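Local coordinates for protein angiotensin-converting enzyme (Anopheles gambiae, PDB 6S1Y) that probably cleaves short peptides as a zinc-dependent peptidase of the angiotensin-converting enzyme family, and here holds a gamma-polyglutamic acid fragment in its pocket, at residues V492-L495 with R496-V499; Y533-T536 with A537-N540; K228-K232 with Y233-L237. One frame throughout, in Å; residues are numbered along the deposited sequence.

In the fold
Along the chain, contact 3 comes first, at the C-terminal end of helix 203-233, where the chain turns into the loop before strand 244-245. Contact 1 follows much later, where a short loop after helix 486-489 enters helix 495-514. Contact 2 is last, at the start of helix 536-547. All three are local and lie in series, so none nests within or crosses another. Contact 1 is near the centre of the chain, in the ligand pocket. Its centre is about 27 Å from that of contact 2 and about 33 Å from that of contact 3. Side chains of contact 1 also touch helix 203-233, the helix that ends in contact 3.

Contact 1: V492-L495 with R496-V499; sequences VEYL and RYFV. With KSN ((2~{S})-2-[[(4~{S})-4-azanyl-5-oxidanyl-5-oxidanylidene-pentanoyl]amino]pentanedioic acid), chain H.
E493 and R496 form a local capping contact at the start of helix 495-514, and Y494 and Y497 carry the same turn into the ligand pocket. The site is buried near the centre of the chain. The E493 side chain, bent at chi2 (-100°), reaches forward to the first turn of the helix. Its OE1 accepts from R496 N at 2.8 Å, on the syn side of the carboxylate. The same oxygen meets R496 NE at 3.1 Å in a salt bridge, on the anti side. The two nitrogens arrive from opposite faces of the carboxylate plane. R496 CG sits between its backbone N and carbonyl carbon (chi1 55°), and a bend at chi3 brings NE back to the glutamate. V492 CG1 lies over one face of the guanidinium, 3.6 Å from R496 NH1. Y497 CD2 stands over the centre of the Y494 ring, with Y494 CD1 3.5 Å away. The ring planes are 47° apart, so the pair is oblique. Both hydroxyls reach the bound gamma-glutamyl ligand. Y494 OH donates to KSN O19 at 2.6 Å and Y497 OH to KSN O15 at 2.7 Å. Both acceptors are carboxylate oxygens, and each lies at the edge of its tyrosine ring, in the ring plane. K485 and Q255 also bond the ligand. Y497 lies close to the zinc ion and touches E385, one of the residues that bind the metal. One turn on, V499 N donates to L495 O at 3.0 Å. E493 OE2 is held by Y198, so both oxygens of this buried carboxylate have partners. One glutamate oxygen gripped twice probably fixes the start of the helix, and so helps hold Y494 and Y497, whose hydroxyls donate to two different carboxylates of the ligand.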
loop_
_atom_site.group_PDB
_atom_site.type_symbol
_atom_site.label_atom_id
_atom_site.label_comp_id
_atom_site.label_asym_id
_atom_site.label_seq_id
_atom_site.Cartn_x
_atom_site.Cartn_y
_atom_site.Cartn_z
ATOM N N VAL A 492 8.351 -5.651 -3.194
ATOM C CA VAL A 492 7.140 -5.058 -3.745
ATOM C C VAL A 492 7.386 -3.563 -3.870
ATOM O O VAL A 492 7.667 -2.890 -2.873
ATOM C CB VAL A 492 5.906 -5.341 -2.873
ATOM C CG1 VAL A 492 4.711 -4.639 -3.448
ATOM C CG2 VAL A 492 5.656 -6.855 -2.764
ATOM N N GLU A 493 7.317 -3.057 -5.100
ATOM C CA GLU A 493 7.389 -1.622 -5.359
ATOM C C GLU A 493 6.420 -0.873 -4.448
ATOM O O GLU A 493 5.316 -1.352 -4.179
ATOM C CB GLU A 493 7.059 -1.382 -6.839
ATOM C CG GLU A 493 7.328 0.003 -7.333
ATOM C CD GLU A 493 6.073 0.842 -7.396
ATOM O OE1 GLU A 493 5.093 0.518 -6.700
ATOM O OE2 GLU A 493 6.086 1.837 -8.144
ATOM N N TYR A 494 6.845 0.296 -3.939
ATOM C CA TYR A 494 6.016 1.028 -2.979
ATOM C C TYR A 494 5.472 2.342 -3.506
ATOM O O TYR A 494 4.531 2.885 -2.914
ATOM C CB TYR A 494 6.785 1.307 -1.678
ATOM C CG TYR A 494 5.905 1.339 -0.430
ATOM C CD1 TYR A 494 5.461 0.166 0.159
ATOM C CD2 TYR A 494 5.530 2.546 0.160
ATOM C CE1 TYR A 494 4.673 0.188 1.290
ATOM C CE2 TYR A 494 4.754 2.577 1.286
ATOM C CZ TYR A 494 4.316 1.397 1.841
ATOM O OH TYR A 494 3.540 1.454 2.957
ATOM N N LEU A 495 6.012 2.864 -4.606
ATOM C CA LEU A 495 5.471 4.105 -5.158
ATOM C C LEU A 495 4.001 3.960 -5.543
ATOM O O LEU A 495 3.268 4.953 -5.548
ATOM C CB LEU A 495 6.295 4.555 -6.366
ATOM C CG LEU A 495 5.930 5.980 -6.807
ATOM C CD1 LEU A 495 6.660 6.992 -5.948
ATOM C CD2 LEU A 495 6.234 6.201 -8.278
ATOM N N ARG A 496 3.552 2.742 -5.857
ATOM C CA ARG A 496 2.122 2.510 -6.085
ATOM C C ARG A 496 1.259 3.156 -4.999
ATOM O O ARG A 496 0.172 3.680 -5.290
ATOM C CB ARG A 496 1.829 1.006 -6.142
ATOM C CG ARG A 496 2.307 0.222 -4.924
ATOM C CD ARG A 496 2.201 -1.293 -5.138
ATOM N NE ARG A 496 3.079 -1.780 -6.199
ATOM C CZ ARG A 496 3.089 -3.042 -6.632
ATOM N NH1 ARG A 496 2.285 -3.922 -6.079
ATOM N NH2 ARG A 496 3.903 -3.421 -7.621
ATOM N N TYR A 497 1.711 3.109 -3.732
ATOM C CA TYR A 497 0.875 3.621 -2.647
ATOM C C TYR A 497 0.929 5.146 -2.583
ATOM O O TYR A 497 -0.078 5.796 -2.302
ATOM C CB TYR A 497 1.287 2.988 -1.318
ATOM C CG TYR A 497 1.249 1.464 -1.325
ATOM C CD1 TYR A 497 0.042 0.762 -1.162
ATOM C CD2 TYR A 497 2.409 0.726 -1.496
ATOM C CE1 TYR A 497 0.012 -0.621 -1.173
ATOM C CE2 TYR A 497 2.381 -0.658 -1.524
ATOM C CZ TYR A 497 1.182 -1.323 -1.364
ATOM O OH TYR A 497 1.163 -2.700 -1.365
ATOM N N PHE A 498 2.072 5.741 -2.903
ATOM C CA PHE A 498 2.138 7.191 -3.029
ATOM C C PHE A 498 1.176 7.686 -4.106
ATOM O O PHE A 498 0.381 8.613 -3.886
ATOM C CB PHE A 498 3.582 7.619 -3.354
ATOM C CG PHE A 498 3.765 9.109 -3.436
ATOM C CD1 PHE A 498 3.439 9.804 -4.592
ATOM C CD2 PHE A 498 4.252 9.822 -2.351
ATOM C CE1 PHE A 498 3.606 11.188 -4.661
ATOM C CE2 PHE A 498 4.419 11.194 -2.413
ATOM C CZ PHE A 498 4.085 11.878 -3.577
ATOM N N VAL A 499 1.236 7.081 -5.287
ATOM C CA VAL A 499 0.346 7.480 -6.372
ATOM C C VAL A 499 -1.105 7.289 -5.959
ATOM O O VAL A 499 -1.946 8.179 -6.142
ATOM C CB VAL A 499 0.693 6.692 -7.647
ATOM C CG1 VAL A 499 -0.255 7.019 -8.771
ATOM C CG2 VAL A 499 2.092 7.026 -8.080
HETATM C C10 KSN H . 1.394 -7.846 -2.175
HETATM C C13 KSN H . -1.612 -4.603 -0.743
HETATM C C17 KSN H . 1.025 -1.069 4.089
HETATM C C02 KSN H . -0.245 -0.723 3.301
HETATM C C03 KSN H . -0.640 -1.717 2.200
HETATM C C04 KSN H . -0.079 -3.126 2.305
HETATM C C05 KSN H . -1.136 -4.255 2.417
HETATM C C07 KSN H . -0.543 -5.304 0.131
HETATM C C08 KSN H . -0.108 -6.661 -0.407
HETATM C C09 KSN H . 0.665 -6.561 -1.736
HETATM N N01 KSN H . -0.111 0.597 2.675
HETATM N N06 KSN H . -1.288 -5.303 1.397
HETATM O O11 KSN H . 1.639 -8.752 -1.318
HETATM O O12 KSN H . 1.772 -8.012 -3.386
HETATM O O14 KSN H . -2.825 -4.889 -0.544
HETATM O O15 KSN H . -1.315 -3.746 -1.597
HETATM O O16 KSN H . -1.810 -4.324 3.401
HETATM O O18 KSN H . 0.906 -1.822 5.092
HETATM O O19 KSN H . 2.177 -0.644 3.806
#

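Contact 2: Y533-T536 with A537-N540; sequences YQST and AAGN. With NAG (2-acetamido-2-deoxy-beta-D-glucopyranose), chain C.
The first torsion of S535 (chi1 170°) sets OG opposite the backbone N and beside the carbonyl carbon, facing the first turn of helix 536-547. S535 is at the N-cap, and its OG accepts the capping bond from A538 N at 3.2 Å. A538 CB lies 3.5 Å from the same hydroxyl oxygen, so its methyl packs beside the capping group. The second key torsion is chi1 of N540 (-69°). It swings CG to the side opposite the carbonyl carbon and carries the amide back along the helix to T536 O, which lies 3.0 Å from N540 CG. From there N540 ND2 donates to NAG O7 at 2.9 Å, with a fairly straight N-H...O angle of 160°. The acceptor is the acetamido oxygen of the sugar.

The backbone follows the usual helical pattern. S535 O takes G539 N at 3.0 Å and a weak bond from A538 N. T536 O takes N540 N at 2.9 Å. The sugar is also held by K543, one turn further along the helix, and N540 OD1 has a weak bond from N301, which probably carries this glycan.

The contact lies far from the zinc site. Y533 and Q534, just before the cap, tie the loop to D295 and S299 of helix 286-299. Y533 also meets the ring of H400 on helix 398-403, and S535 touches A515, just past helix 495-514.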
loop_
_atom_site.group_PDB
_atom_site.type_symbol
_atom_site.label_atom_id
_atom_site.label_comp_id
_atom_site.label_asym_id
_atom_site.label_seq_id
_atom_site.Cartn_x
_atom_site.Cartn_y
_atom_site.Cartn_z
ATOM N N TYR A 533 -22.126 5.559 -1.097
ATOM C CA TYR A 533 -22.919 4.350 -0.886
ATOM C C TYR A 533 -24.263 4.442 -1.611
ATOM O O TYR A 533 -25.018 5.402 -1.425
ATOM C CB TYR A 533 -23.129 4.155 0.623
ATOM C CG TYR A 533 -23.842 2.884 1.043
ATOM C CD1 TYR A 533 -23.335 1.632 0.717
ATOM C CD2 TYR A 533 -25.014 2.938 1.800
ATOM C CE1 TYR A 533 -23.998 0.451 1.119
ATOM C CE2 TYR A 533 -25.678 1.776 2.210
ATOM C CZ TYR A 533 -25.165 0.538 1.870
ATOM O OH TYR A 533 -25.831 -0.599 2.288
ATOM N N GLN A 534 -24.552 3.425 -2.436
ATOM C CA GLN A 534 -25.802 3.266 -3.189
ATOM C C GLN A 534 -25.901 4.210 -4.371
ATOM O O GLN A 534 -27.000 4.501 -4.830
ATOM C CB GLN A 534 -27.050 3.455 -2.307
ATOM C CG GLN A 534 -27.089 2.496 -1.138
ATOM C CD GLN A 534 -28.234 2.747 -0.185
ATOM O OE1 GLN A 534 -28.514 3.888 0.200
ATOM N NE2 GLN A 534 -28.890 1.670 0.228
ATOM N N SER A 535 -24.781 4.704 -4.885
ATOM C CA SER A 535 -24.805 5.580 -6.052
ATOM C C SER A 535 -24.377 4.779 -7.274
ATOM O O SER A 535 -23.204 4.756 -7.644
ATOM C CB SER A 535 -23.910 6.799 -5.878
ATOM O OG SER A 535 -23.789 7.480 -7.126
ATOM N N THR A 536 -25.357 4.128 -7.917
ATOM C CA THR A 536 -25.087 3.416 -9.160
ATOM C C THR A 536 -24.544 4.356 -10.236
ATOM O O THR A 536 -23.811 3.917 -11.131
ATOM C CB THR A 536 -26.354 2.699 -9.649
ATOM O OG1 THR A 536 -27.395 3.640 -9.929
ATOM C CG2 THR A 536 -26.862 1.723 -8.600
ATOM N N ALA A 537 -24.867 5.651 -10.169
ATOM C CA ALA A 537 -24.287 6.588 -11.131
ATOM C C ALA A 537 -22.770 6.645 -10.982
ATOM O O ALA A 537 -22.032 6.707 -11.974
ATOM C CB ALA A 537 -24.907 7.969 -10.950
ATOM N N ALA A 538 -22.279 6.591 -9.750
ATOM C CA ALA A 538 -20.832 6.581 -9.542
ATOM C C ALA A 538 -20.229 5.218 -9.860
ATOM O O ALA A 538 -19.163 5.145 -10.470
ATOM C CB ALA A 538 -20.515 6.972 -8.093
ATOM N N GLY A 539 -20.890 4.137 -9.432
ATOM C CA GLY A 539 -20.405 2.806 -9.741
ATOM C C GLY A 539 -20.247 2.573 -11.231
ATOM O O GLY A 539 -19.286 1.936 -11.673
ATOM N N ASN A 540 -21.172 3.100 -12.029
ATOM C CA ASN A 540 -21.130 2.824 -13.459
ATOM C C ASN A 540 -19.896 3.446 -14.092
ATOM O O ASN A 540 -19.218 2.800 -14.900
ATOM C CB ASN A 540 -22.409 3.334 -14.142
ATOM C CG ASN A 540 -23.646 2.531 -13.748
ATOM O OD1 ASN A 540 -23.551 1.362 -13.379
ATOM N ND2 ASN A 540 -24.815 3.163 -13.833
HETATM C C1 NAG C . -25.621 -2.223 -13.885
HETATM C C2 NAG C . -26.566 -1.236 -14.582
HETATM C C3 NAG C . -27.141 -1.850 -15.858
HETATM C C4 NAG C . -26.037 -2.388 -16.762
HETATM C C5 NAG C . -25.131 -3.329 -15.962
HETATM C C6 NAG C . -23.922 -3.797 -16.737
HETATM C C7 NAG C . -27.783 0.426 -13.238
HETATM C C8 NAG C . -28.925 0.659 -12.299
HETATM N N2 NAG C . -27.634 -0.828 -13.681
HETATM O O3 NAG C . -27.867 -0.837 -16.544
HETATM O O4 NAG C . -26.611 -3.072 -17.879
HETATM O O5 NAG C . -24.623 -2.654 -14.798
HETATM O O6 NAG C . -23.100 -4.645 -15.945
HETATM O O7 NAG C . -27.035 1.334 -13.587
#

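Contact 3: K228-K232 with Y233-L237; sequences KLRQK and YGDKL
The C-terminal end of helix 203-233 is closed here by its last turn, with R230 and D235 clasped beside it. NE of R230 donates to D235 OD2 at 2.9 Å, and R230 NH2 donates to the same oxygen at 3.0 Å. This is a side-on salt bridge in which NE and NH2 share a single carboxylate oxygen. OD2 lies at the edge of the guanidinium, in its plane. It is met on the anti side of the carboxylate, and the two nitrogens approach from opposite faces of the carboxylate plane. The two flat groups stand 86° apart, close to perpendicular. The straight arginine chain runs alongside the aspartate.

The helix ends at Y233; G234 is the first residue to leave helical angles, with positive phi (105°). This glycine takes the chain out of the helix. Before the break, two backbone bonds finish the helix. Y233 N donates to L229 O at 2.8 Å, and G234 N donates to R230 O, also at 2.8 Å. R230 is thus bonded twice to the residues just past the helix, its carbonyl to G234 N and its guanidinium to D235.

L229 and Y233 also run alongside each other. L229 CD2 packs 3.9 Å from Y233 CE2, and the tyrosine also touches P149 at the start of helix 149-163. D235 rests on P240 of the following loop, which leads on to strand 244-245.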
loop_
_atom_site.group_PDB
_atom_site.type_symbol
_atom_site.label_atom_id
_atom_site.label_comp_id
_atom_site.label_asym_id
_atom_site.label_seq_id
_atom_site.Cartn_x
_atom_site.Cartn_y
_atom_site.Cartn_z
ATOM N N LYS A 228 1.410 17.424 21.261
ATOM C CA LYS A 228 0.529 16.642 22.135
ATOM C C LYS A 228 1.261 15.448 22.741
ATOM O O LYS A 228 1.042 15.106 23.906
ATOM C CB LYS A 228 -0.707 16.157 21.374
ATOM C CG LYS A 228 -1.593 17.252 20.849
ATOM C CD LYS A 228 -2.287 18.058 21.968
ATOM C CE LYS A 228 -3.724 17.598 22.184
ATOM N NZ LYS A 228 -4.353 18.378 23.269
ATOM N N LEU A 229 2.116 14.778 21.979
ATOM C CA LEU A 229 2.859 13.660 22.567
ATOM C C LEU A 229 3.778 14.147 23.690
ATOM O O LEU A 229 3.954 13.466 24.702
ATOM C CB LEU A 229 3.666 12.938 21.507
ATOM C CG LEU A 229 2.870 12.123 20.501
ATOM C CD1 LEU A 229 3.795 11.673 19.395
ATOM C CD2 LEU A 229 2.232 10.903 21.162
ATOM N N ARG A 230 4.357 15.337 23.535
ATOM C CA ARG A 230 5.207 15.875 24.587
ATOM C C ARG A 230 4.404 16.236 25.833
ATOM O O ARG A 230 4.899 16.063 26.947
ATOM C CB ARG A 230 5.971 17.109 24.070
ATOM C CG ARG A 230 6.816 17.762 25.100
ATOM C CD ARG A 230 7.773 18.793 24.465
ATOM N NE ARG A 230 8.525 19.533 25.478
ATOM C CZ ARG A 230 8.020 20.564 26.158
ATOM N NH1 ARG A 230 6.777 20.980 25.932
ATOM N NH2 ARG A 230 8.750 21.187 27.072
ATOM N N GLN A 231 3.194 16.787 25.680
ATOM C CA GLN A 231 2.359 17.053 26.852
ATOM C C GLN A 231 1.987 15.750 27.562
ATOM O O GLN A 231 1.958 15.696 28.793
ATOM C CB GLN A 231 1.098 17.818 26.454
ATOM C CG GLN A 231 1.339 19.243 25.956
ATOM C CD GLN A 231 1.890 20.158 27.031
ATOM O OE1 GLN A 231 1.322 20.278 28.102
ATOM N NE2 GLN A 231 2.996 20.834 26.730
ATOM N N LYS A 232 1.730 14.682 26.801
ATOM C CA LYS A 232 1.326 13.402 27.382
ATOM C C LYS A 232 2.508 12.645 27.985
ATOM O O LYS A 232 2.400 12.108 29.091
ATOM C CB LYS A 232 0.628 12.538 26.318
ATOM C CG LYS A 232 -0.902 12.385 26.496
ATOM C CD LYS A 232 -1.643 13.725 26.558
ATOM C CE LYS A 232 -1.775 14.392 25.172
ATOM N NZ LYS A 232 -1.950 15.878 25.244
ATOM N N TYR A 233 3.653 12.606 27.302
ATOM C CA TYR A 233 4.760 11.767 27.730
ATOM C C TYR A 233 5.902 12.528 28.392
ATOM O O TYR A 233 6.714 11.904 29.071
ATOM C CB TYR A 233 5.348 11.003 26.535
ATOM C CG TYR A 233 4.537 9.833 26.019
ATOM C CD1 TYR A 233 4.204 8.745 26.837
ATOM C CD2 TYR A 233 4.151 9.792 24.706
ATOM C CE1 TYR A 233 3.485 7.681 26.344
ATOM C CE2 TYR A 233 3.451 8.722 24.200
ATOM C CZ TYR A 233 3.123 7.671 25.011
ATOM O OH TYR A 233 2.436 6.626 24.454
ATOM N N GLY A 234 6.018 13.837 28.191
ATOM C CA GLY A 234 7.031 14.624 28.862
ATOM C C GLY A 234 8.181 15.012 27.945
ATOM O O GLY A 234 8.436 14.397 26.908
ATOM N N ASP A 235 8.921 16.035 28.369
ATOM C CA ASP A 235 9.967 16.621 27.519
ATOM C C ASP A 235 11.208 15.740 27.398
ATOM O O ASP A 235 11.897 15.797 26.381
ATOM C CB ASP A 235 10.366 18.003 28.055
ATOM C CG ASP A 235 11.498 18.634 27.268
ATOM O OD1 ASP A 235 12.659 18.184 27.402
ATOM O OD2 ASP A 235 11.233 19.587 26.502
ATOM N N LYS A 236 11.517 14.912 28.396
ATOM C CA LYS A 236 12.696 14.048 28.264
ATOM C C LYS A 236 12.508 13.003 27.168
ATOM O O LYS A 236 13.474 12.629 26.497
ATOM C CB LYS A 236 13.021 13.348 29.591
ATOM C CG LYS A 236 14.299 12.483 29.551
ATOM C CD LYS A 236 14.602 11.825 30.916
ATOM C CE LYS A 236 15.864 10.949 30.895
ATOM N NZ LYS A 236 16.146 10.321 32.230
ATOM N N LEU A 237 11.275 12.529 26.973
ATOM C CA LEU A 237 11.007 11.543 25.934
ATOM C C LEU A 237 10.811 12.200 24.575
ATOM O O LEU A 237 11.334 11.712 23.570
ATOM C CB LEU A 237 9.768 10.714 26.300
ATOM C CG LEU A 237 10.053 9.472 27.148
ATOM C CD1 LEU A 237 8.860 9.062 28.033
ATOM C CD2 LEU A 237 10.456 8.327 26.200
#